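Local coordinates for protein cephalosporin acylase (Bacillus halodurans, PDB 2NLZ) that probably cleaves or transfers acyl groups at amide bonds, as relatives in the gamma-glutamyltranspeptidase family do, though its natural substrate is not established, at residues K189-A192 with P193-G196; V60-P63 with T64-G67; W199-Q202 with G203-D206. The protein carries 1 engineered substitution. All blocks are in the same frame, centred on the assembly; numbering follows the deposited sequence.

Overall arrangement
From the N terminus the chain reaches contact 2 first, where helix 47-61 ends and a tight turn sets out toward strand 71-78. Contact 1 follows in the loop between helix 180-186 and strand 198-199, and contact 3 comes directly afterwards, where that strand gives way to helix 202-212. Each is a local contact within continuous chain, and the three stand in series, none enclosing or crossing another. In space they converge: Trp199 of contact 3 packs on Pro193 of contact 1 and on Val60 and Pro63 of contact 2. Contacts 1 and 2 do not touch, their nearest atoms about 8 Å apart, but Trp163 of helix 157-173 meets all three.

Contact 1: K189-A192 with P193-G196; sequences KGRA and PRVG
Arg191 and Arg194, three residues apart, share one carboxylate oxygen, OE2 of Glu197 just beyond the second segment, the first through its side chain and the second through its backbone: Arg191 NH1 forms a salt bridge with it, and Arg194 N a hydrogen bond. Between the arginines themselves there is no hydrogen bond. NE of Arg194 lies over one face of the Arg191 guanidinium, toward its rim and 3.1 Å from Arg191 NH1, while CG of Lys189 lies above the opposite face. The two guanidinium planes are turned 43° apart, so this is no parallel stack, and the side chains cross at about a right angle. Arg191 bends at its second torsion (chi2 -87°), which folds its end back toward Arg194; Arg194 runs extended from CG to NE. Between the arginines in sequence, Ala192 and Pro193 are buried against helix 157-173. Ala192 is small enough to fit against Trp163, Lys164 and Tyr167, with its CB 3.6 Å from CD of Pro193, whose ring rests on Trp163 too and stiffens the backbone. The chemistry implies two neighbouring arginines of like charge, one of them salt-bridged to Glu197, which probably offsets part of the positive charge, while solvent around the exposed Arg194 would screen the rest.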
ATOM      1  N   LYS D 189      24.876  -3.575  35.057  1.00 67.50           N
ATOM      2  CA  LYS D 189      23.794  -3.685  36.025  1.00 71.51           C
ATOM      3  C   LYS D 189      23.210  -5.089  36.094  1.00 70.76           C
ATOM      4  O   LYS D 189      22.118  -5.281  36.621  1.00 75.72           O
ATOM      5  CB  LYS D 189      22.681  -2.679  35.718  1.00 76.93           C
ATOM      6  CG  LYS D 189      22.747  -1.387  36.520  1.00 86.49           C
ATOM      7  CD  LYS D 189      23.177  -0.216  35.659  1.00 87.20           C
ATOM      8  CE  LYS D 189      22.798   1.099  36.313  1.00 86.59           C
ATOM      9  NZ  LYS D 189      22.721   2.188  35.309  1.00 77.41           N
ATOM     10  N   GLY D 190      23.929  -6.071  35.561  1.00 71.15           N
ATOM     11  CA  GLY D 190      23.459  -7.456  35.583  1.00 72.88           C
ATOM     12  C   GLY D 190      22.365  -7.732  34.565  1.00 72.32           C
ATOM     13  O   GLY D 190      21.646  -8.726  34.665  1.00 75.39           O
ATOM     14  N   ARG D 191      22.241  -6.832  33.595  1.00 68.32           N
ATOM     15  CA  ARG D 191      21.373  -7.003  32.439  1.00 57.53           C
ATOM     16  C   ARG D 191      21.856  -6.059  31.336  1.00 52.57           C
ATOM     17  O   ARG D 191      22.771  -5.260  31.549  1.00 47.21           O
ATOM     18  CB  ARG D 191      19.894  -6.776  32.809  1.00 59.72           C
ATOM     19  CG  ARG D 191      19.340  -5.365  32.654  1.00 65.66           C
ATOM     20  CD  ARG D 191      19.564  -4.500  33.864  1.00 75.85           C
ATOM     21  NE  ARG D 191      19.082  -3.150  33.626  1.00 83.63           N
ATOM     22  CZ  ARG D 191      18.700  -2.295  34.568  1.00 96.28           C
ATOM     23  NH1 ARG D 191      18.280  -1.093  34.210  1.00106.37           N
ATOM     24  NH2 ARG D 191      18.719  -2.629  35.854  1.00104.27           N
ATOM     25  N   ALA D 192      21.272  -6.174  30.149  1.00 50.55           N
ATOM     26  CA  ALA D 192      21.561  -5.237  29.071  1.00 51.04           C
ATOM     27  C   ALA D 192      20.779  -3.939  29.292  1.00 49.31           C
ATOM     28  O   ALA D 192      19.638  -3.990  29.749  1.00 55.50           O
ATOM     29  CB  ALA D 192      21.214  -5.853  27.730  1.00 47.16           C
ATOM     30  N   PRO D 193      21.387  -2.779  28.963  1.00 45.21           N
ATOM     31  CA  PRO D 193      20.786  -1.446  29.121  1.00 45.64           C
ATOM     32  C   PRO D 193      19.382  -1.332  28.542  1.00 49.75           C
ATOM     33  O   PRO D 193      19.126  -1.840  27.457  1.00 48.50           O
ATOM     34  CB  PRO D 193      21.718  -0.546  28.317  1.00 42.16           C
ATOM     35  CG  PRO D 193      23.015  -1.238  28.322  1.00 44.20           C
ATOM     36  CD  PRO D 193      22.743  -2.702  28.391  1.00 44.77           C
ATOM     37  N   ARG D 194      18.486  -0.671  29.269  1.00 56.50           N
ATOM     38  CA  ARG D 194      17.111  -0.478  28.809  1.00 64.88           C
ATOM     39  C   ARG D 194      17.053   0.747  27.909  1.00 58.78           C
ATOM     40  O   ARG D 194      18.027   1.485  27.802  1.00 60.83           O
ATOM     41  CB  ARG D 194      16.146  -0.292  29.991  1.00 71.04           C
ATOM     42  CG  ARG D 194      16.242  -1.353  31.069  1.00 83.76           C
ATOM     43  CD  ARG D 194      15.195  -1.159  32.164  1.00 85.76           C
ATOM     44  NE  ARG D 194      15.463  -2.018  33.320  1.00103.21           N
ATOM     45  CZ  ARG D 194      15.168  -3.317  33.395  1.00107.99           C
ATOM     46  NH1 ARG D 194      14.583  -3.947  32.382  1.00109.10           N
ATOM     47  NH2 ARG D 194      15.464  -3.998  34.494  1.00109.64           N
ATOM     48  N   VAL D 195      15.914   0.957  27.264  1.00 51.37           N
ATOM     49  CA  VAL D 195      15.695   2.156  26.475  1.00 51.28           C
ATOM     50  C   VAL D 195      15.757   3.383  27.382  1.00 47.00           C
ATOM     51  O   VAL D 195      15.108   3.425  28.425  1.00 49.25           O
ATOM     52  CB  VAL D 195      14.320   2.131  25.792  1.00 58.18           C
ATOM     53  CG1 VAL D 195      14.226   3.232  24.760  1.00 52.80           C
ATOM     54  CG2 VAL D 195      14.062   0.771  25.162  1.00 53.46           C
ATOM     55  N   GLY D 196      16.559   4.368  26.992  1.00 44.34           N
ATOM     56  CA  GLY D 196      16.669   5.616  27.738  1.00 41.97           C
ATOM     57  C   GLY D 196      17.684   5.580  28.861  1.00 44.10           C
ATOM     58  O   GLY D 196      18.015   6.620  29.438  1.00 47.53           O
TER

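Contact 2: V60-P63 with T64-G67; sequences VLEP and TSNG
Glu62 and Ser65 meet through backbone and side chains, with one sure hydrogen bond and one close OG to OE1 pair that remains unsettled. Ser65 N donates to Glu62 O at 3.2 Å, with an N-H...O angle of 160°, closing a type I beta turn; the donor sits well above the carbonyl plane, 45° out of it. Pro63 suits the second position of this turn, since its ring fixes phi and no N-H is needed there. The first torsion of Glu62 sets CG anti to the backbone N (chi1 -163°), and the extended chain beyond it carries OE1 to 3.0 Å from OG of Ser65, whose proton has another acceptor within reach. The buried carboxylate is nevertheless well supplied: OE1 forms a salt bridge with Arg511, while OE2 accepts from Ser29 OG and, weakly, from Gln30. Thr64 turns OG1 across the Glu62 chain, 3.8 Å from its CG, and CB of Asn66 packs against Glu62 O. The turn follows directly on helix 47-61, in the protein interior, with Pro63 and Thr64 against Trp163 of helix 157-173, and Glu62, Ser65 and Asn66 against Val359 of strand 359-365.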
ATOM      1  N   VAL D  60      32.047   3.317  20.541  1.00 23.66           N
ATOM      2  CA  VAL D  60      31.416   3.515  21.823  1.00 24.24           C
ATOM      3  C   VAL D  60      29.900   3.527  21.686  1.00 25.80           C
ATOM      4  O   VAL D  60      29.196   3.010  22.554  1.00 26.54           O
ATOM      5  CB  VAL D  60      31.866   4.841  22.454  1.00 29.76           C
ATOM      6  CG1 VAL D  60      31.091   5.110  23.747  1.00 18.92           C
ATOM      7  CG2 VAL D  60      33.393   4.851  22.686  1.00 19.06           C
ATOM      8  N   LEU D  61      29.411   4.093  20.581  1.00 26.25           N
ATOM      9  CA  LEU D  61      27.984   4.392  20.406  1.00 24.94           C
ATOM     10  C   LEU D  61      27.146   3.238  19.890  1.00 24.98           C
ATOM     11  O   LEU D  61      25.935   3.181  20.136  1.00 23.88           O
ATOM     12  CB  LEU D  61      27.798   5.605  19.505  1.00 23.76           C
ATOM     13  CG  LEU D  61      28.318   6.917  20.085  1.00 22.74           C
ATOM     14  CD1 LEU D  61      28.529   7.932  18.982  1.00 22.24           C
ATOM     15  CD2 LEU D  61      27.363   7.422  21.164  1.00 30.26           C
ATOM     16  N   GLU D  62      27.791   2.319  19.182  1.00 13.01           N
ATOM     17  CA  GLU D  62      27.117   1.113  18.691  1.00 21.79           C
ATOM     18  C   GLU D  62      27.953  -0.155  18.938  1.00 23.49           C
ATOM     19  O   GLU D  62      28.455  -0.759  17.991  1.00 27.47           O
ATOM     20  CB  GLU D  62      26.799   1.265  17.204  1.00 20.60           C
ATOM     21  CG  GLU D  62      25.771   0.294  16.680  1.00 23.81           C
ATOM     22  CD  GLU D  62      25.419   0.534  15.224  1.00 23.42           C
ATOM     23  OE1 GLU D  62      25.361  -0.448  14.458  1.00 27.16           O
ATOM     24  OE2 GLU D  62      25.199   1.701  14.843  1.00 14.15           O
ATOM     25  N   PRO D  63      28.086  -0.577  20.214  1.00 24.08           N
ATOM     26  CA  PRO D  63      28.976  -1.689  20.574  1.00 27.82           C
ATOM     27  C   PRO D  63      28.464  -3.044  20.104  1.00 27.04           C
ATOM     28  O   PRO D  63      29.175  -4.041  20.179  1.00 33.09           O
ATOM     29  CB  PRO D  63      29.005  -1.646  22.106  1.00 26.55           C
ATOM     30  CG  PRO D  63      28.350  -0.348  22.479  1.00 28.34           C
ATOM     31  CD  PRO D  63      27.396  -0.043  21.397  1.00 22.34           C
ATOM     32  N   THR D  64      27.238  -3.066  19.608  1.00 30.10           N
ATOM     33  CA  THR D  64      26.638  -4.284  19.126  1.00 28.45           C
ATOM     34  C   THR D  64      27.137  -4.645  17.741  1.00 29.99           C
ATOM     35  O   THR D  64      26.863  -5.731  17.270  1.00 32.30           O
ATOM     36  CB  THR D  64      25.111  -4.167  19.080  1.00 31.96           C
ATOM     37  OG1 THR D  64      24.739  -3.038  18.283  1.00 35.55           O
ATOM     38  CG2 THR D  64      24.541  -4.001  20.479  1.00 31.76           C
ATOM     39  N   SER D  65      27.872  -3.746  17.093  1.00 23.69           N
ATOM     40  CA  SER D  65      28.285  -3.943  15.699  1.00 30.97           C
ATOM     41  C   SER D  65      29.770  -3.690  15.482  1.00 30.04           C
ATOM     42  O   SER D  65      30.250  -3.624  14.349  1.00 27.93           O
ATOM     43  CB  SER D  65      27.492  -3.007  14.787  1.00 29.54           C
ATOM     44  OG  SER D  65      26.124  -3.354  14.774  1.00 32.39           O
ATOM     45  N   ASN D  66      30.506  -3.582  16.573  1.00 29.80           N
ATOM     46  CA  ASN D  66      31.733  -2.844  16.525  1.00 26.68           C
ATOM     47  C   ASN D  66      32.570  -3.040  17.759  1.00 31.64           C
ATOM     48  O   ASN D  66      32.099  -3.597  18.742  1.00 37.74           O
ATOM     49  CB  ASN D  66      31.353  -1.377  16.458  1.00 26.01           C
ATOM     50  CG  ASN D  66      32.335  -0.586  15.730  1.00 35.41           C
ATOM     51  OD1 ASN D  66      32.376   0.623  15.859  1.00 31.95           O
ATOM     52  ND2 ASN D  66      33.163  -1.261  14.946  1.00 58.97           N
ATOM     53  N   GLY D  67      33.806  -2.554  17.716  1.00 29.75           N
ATOM     54  CA  GLY D  67      34.668  -2.507  18.890  1.00 31.10           C
ATOM     55  C   GLY D  67      36.011  -1.884  18.576  1.00 35.11           C
ATOM     56  O   GLY D  67      36.356  -1.661  17.416  1.00 35.62           O
TER

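Contact 3: W199-Q202 with G203-D206; sequences WRSQ and GHAD
Ser201 OG meets ND1 of His204 at 2.8 Å, near the plane and at the edge of the imidazole; either could supply the proton. This bond probably limits rotation of the ring, whose face receives the edge of Trp199 in a T-shaped stack, with CH2 of Trp199 4.1 Å from CE1 of His204 and the planes at 79°. Trp199 is itself held by a hydrogen bond from NE1 to Thr185 O, and the His204 side chain also touches Ala149 and Thr185, making this the tight, buried side. Ala205 belongs here too, its small methyl lying against Ala149 and Glu150 of helix 143-151. The other side is looser. Gln202 OE1 and OD1 of Asp206 stand 3.0 Å apart, both acceptors and not bonded; the amide is secured instead by NE2, which donates to Glu150. A charged carboxylate suits the exposed position of Asp206. The backbone meanwhile starts its regular pattern, Ala205 N to Ser201 O at 3.2 Å and Asp206 N to Gln202 O at 3.0 Å. Ser201 thus occupies the N-cap, a place serine commonly takes, and these i to i+4 bonds begin helix 202-212 just after strand 198-199.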
ATOM      1  N   TRP D 199      24.438   4.461  29.314  1.00 40.48           N
ATOM      2  CA  TRP D 199      25.530   3.518  29.463  1.00 38.16           C
ATOM      3  C   TRP D 199      26.826   4.265  29.230  1.00 39.67           C
ATOM      4  O   TRP D 199      26.893   5.148  28.374  1.00 42.47           O
ATOM      5  CB  TRP D 199      25.383   2.360  28.479  1.00 33.04           C
ATOM      6  CG  TRP D 199      26.520   1.402  28.506  1.00 38.68           C
ATOM      7  CD1 TRP D 199      26.685   0.356  29.361  1.00 39.31           C
ATOM      8  CD2 TRP D 199      27.665   1.398  27.639  1.00 34.59           C
ATOM      9  NE1 TRP D 199      27.859  -0.302  29.080  1.00 38.12           N
ATOM     10  CE2 TRP D 199      28.479   0.314  28.026  1.00 35.02           C
ATOM     11  CE3 TRP D 199      28.078   2.199  26.572  1.00 26.07           C
ATOM     12  CZ2 TRP D 199      29.684   0.012  27.384  1.00 29.80           C
ATOM     13  CZ3 TRP D 199      29.273   1.899  25.935  1.00 31.29           C
ATOM     14  CH2 TRP D 199      30.062   0.814  26.344  1.00 31.59           C
ATOM     15  N   ARG D 200      27.843   3.914  30.008  1.00 39.17           N
ATOM     16  CA  ARG D 200      29.152   4.520  29.883  1.00 44.20           C
ATOM     17  C   ARG D 200      30.214   3.459  30.058  1.00 40.85           C
ATOM     18  O   ARG D 200      29.938   2.369  30.544  1.00 45.08           O
ATOM     19  CB  ARG D 200      29.335   5.629  30.918  1.00 47.89           C
ATOM     20  CG  ARG D 200      28.926   5.240  32.338  1.00 66.37           C
ATOM     21  CD  ARG D 200      29.104   6.395  33.320  1.00 70.46           C
ATOM     22  NE  ARG D 200      30.500   6.816  33.432  1.00 94.06           N
ATOM     23  CZ  ARG D 200      31.392   6.269  34.255  1.00 97.66           C
ATOM     24  NH1 ARG D 200      31.046   5.264  35.051  1.00 99.40           N
ATOM     25  NH2 ARG D 200      32.635   6.728  34.279  1.00 91.08           N
ATOM     26  N   SER D 201      31.430   3.784  29.652  1.00 37.86           N
ATOM     27  CA  SER D 201      32.543   2.891  29.835  1.00 42.47           C
ATOM     28  C   SER D 201      33.836   3.681  29.990  1.00 48.78           C
ATOM     29  O   SER D 201      34.366   4.233  29.012  1.00 41.25           O
ATOM     30  CB  SER D 201      32.634   1.924  28.668  1.00 39.22           C
ATOM     31  OG  SER D 201      33.711   1.037  28.858  1.00 49.57           O
ATOM     32  N   GLN D 202      34.324   3.744  31.232  1.00 52.51           N
ATOM     33  CA  GLN D 202      35.609   4.370  31.536  1.00 49.88           C
ATOM     34  C   GLN D 202      36.739   3.644  30.826  1.00 43.04           C
ATOM     35  O   GLN D 202      37.724   4.262  30.432  1.00 37.63           O
ATOM     36  CB  GLN D 202      35.882   4.407  33.042  1.00 56.99           C
ATOM     37  CG  GLN D 202      35.801   5.796  33.670  1.00 63.18           C
ATOM     38  CD  GLN D 202      36.844   6.784  33.130  1.00 57.30           C
ATOM     39  OE1 GLN D 202      37.876   6.391  32.571  1.00 39.09           O
ATOM     40  NE2 GLN D 202      36.577   8.077  33.309  1.00 51.82           N
ATOM     41  N   GLY D 203      36.576   2.335  30.668  1.00 38.55           N
ATOM     42  CA  GLY D 203      37.526   1.522  29.936  1.00 41.08           C
ATOM     43  C   GLY D 203      37.729   2.051  28.531  1.00 43.14           C
ATOM     44  O   GLY D 203      38.858   2.351  28.132  1.00 37.75           O
ATOM     45  N   HIS D 204      36.625   2.181  27.797  1.00 41.50           N
ATOM     46  CA  HIS D 204      36.641   2.697  26.429  1.00 36.91           C
ATOM     47  C   HIS D 204      37.321   4.054  26.326  1.00 37.06           C
ATOM     48  O   HIS D 204      38.118   4.280  25.420  1.00 34.05           O
ATOM     49  CB  HIS D 204      35.223   2.798  25.876  1.00 31.49           C
ATOM     50  CG  HIS D 204      34.688   1.509  25.337  1.00 36.89           C
ATOM     51  ND1 HIS D 204      34.305   0.465  26.149  1.00 30.14           N
ATOM     52  CD2 HIS D 204      34.454   1.103  24.068  1.00 35.59           C
ATOM     53  CE1 HIS D 204      33.857  -0.528  25.402  1.00 34.31           C
ATOM     54  NE2 HIS D 204      33.943  -0.168  24.134  1.00 37.57           N
ATOM     55  N   ALA D 205      37.010   4.944  27.266  1.00 36.13           N
ATOM     56  CA  ALA D 205      37.637   6.259  27.329  1.00 38.04           C
ATOM     57  C   ALA D 205      39.161   6.188  27.492  1.00 39.99           C
ATOM     58  O   ALA D 205      39.892   6.833  26.731  1.00 35.70           O
ATOM     59  CB  ALA D 205      37.030   7.063  28.445  1.00 31.00           C
ATOM     60  N   ASP D 206      39.616   5.401  28.473  1.00 39.29           N
ATOM     61  CA  ASP D 206      41.041   5.247  28.795  1.00 44.41           C
ATOM     62  C   ASP D 206      41.851   4.753  27.605  1.00 42.95           C
ATOM     63  O   ASP D 206      42.900   5.317  27.265  1.00 32.36           O
ATOM     64  CB  ASP D 206      41.231   4.282  29.975  1.00 49.72           C
ATOM     65  CG  ASP D 206      40.741   4.862  31.294  1.00 52.78           C
ATOM     66  OD1 ASP D 206      40.612   6.100  31.397  1.00 42.50           O
ATOM     67  OD2 ASP D 206      40.480   4.074  32.228  1.00 53.95           O
TER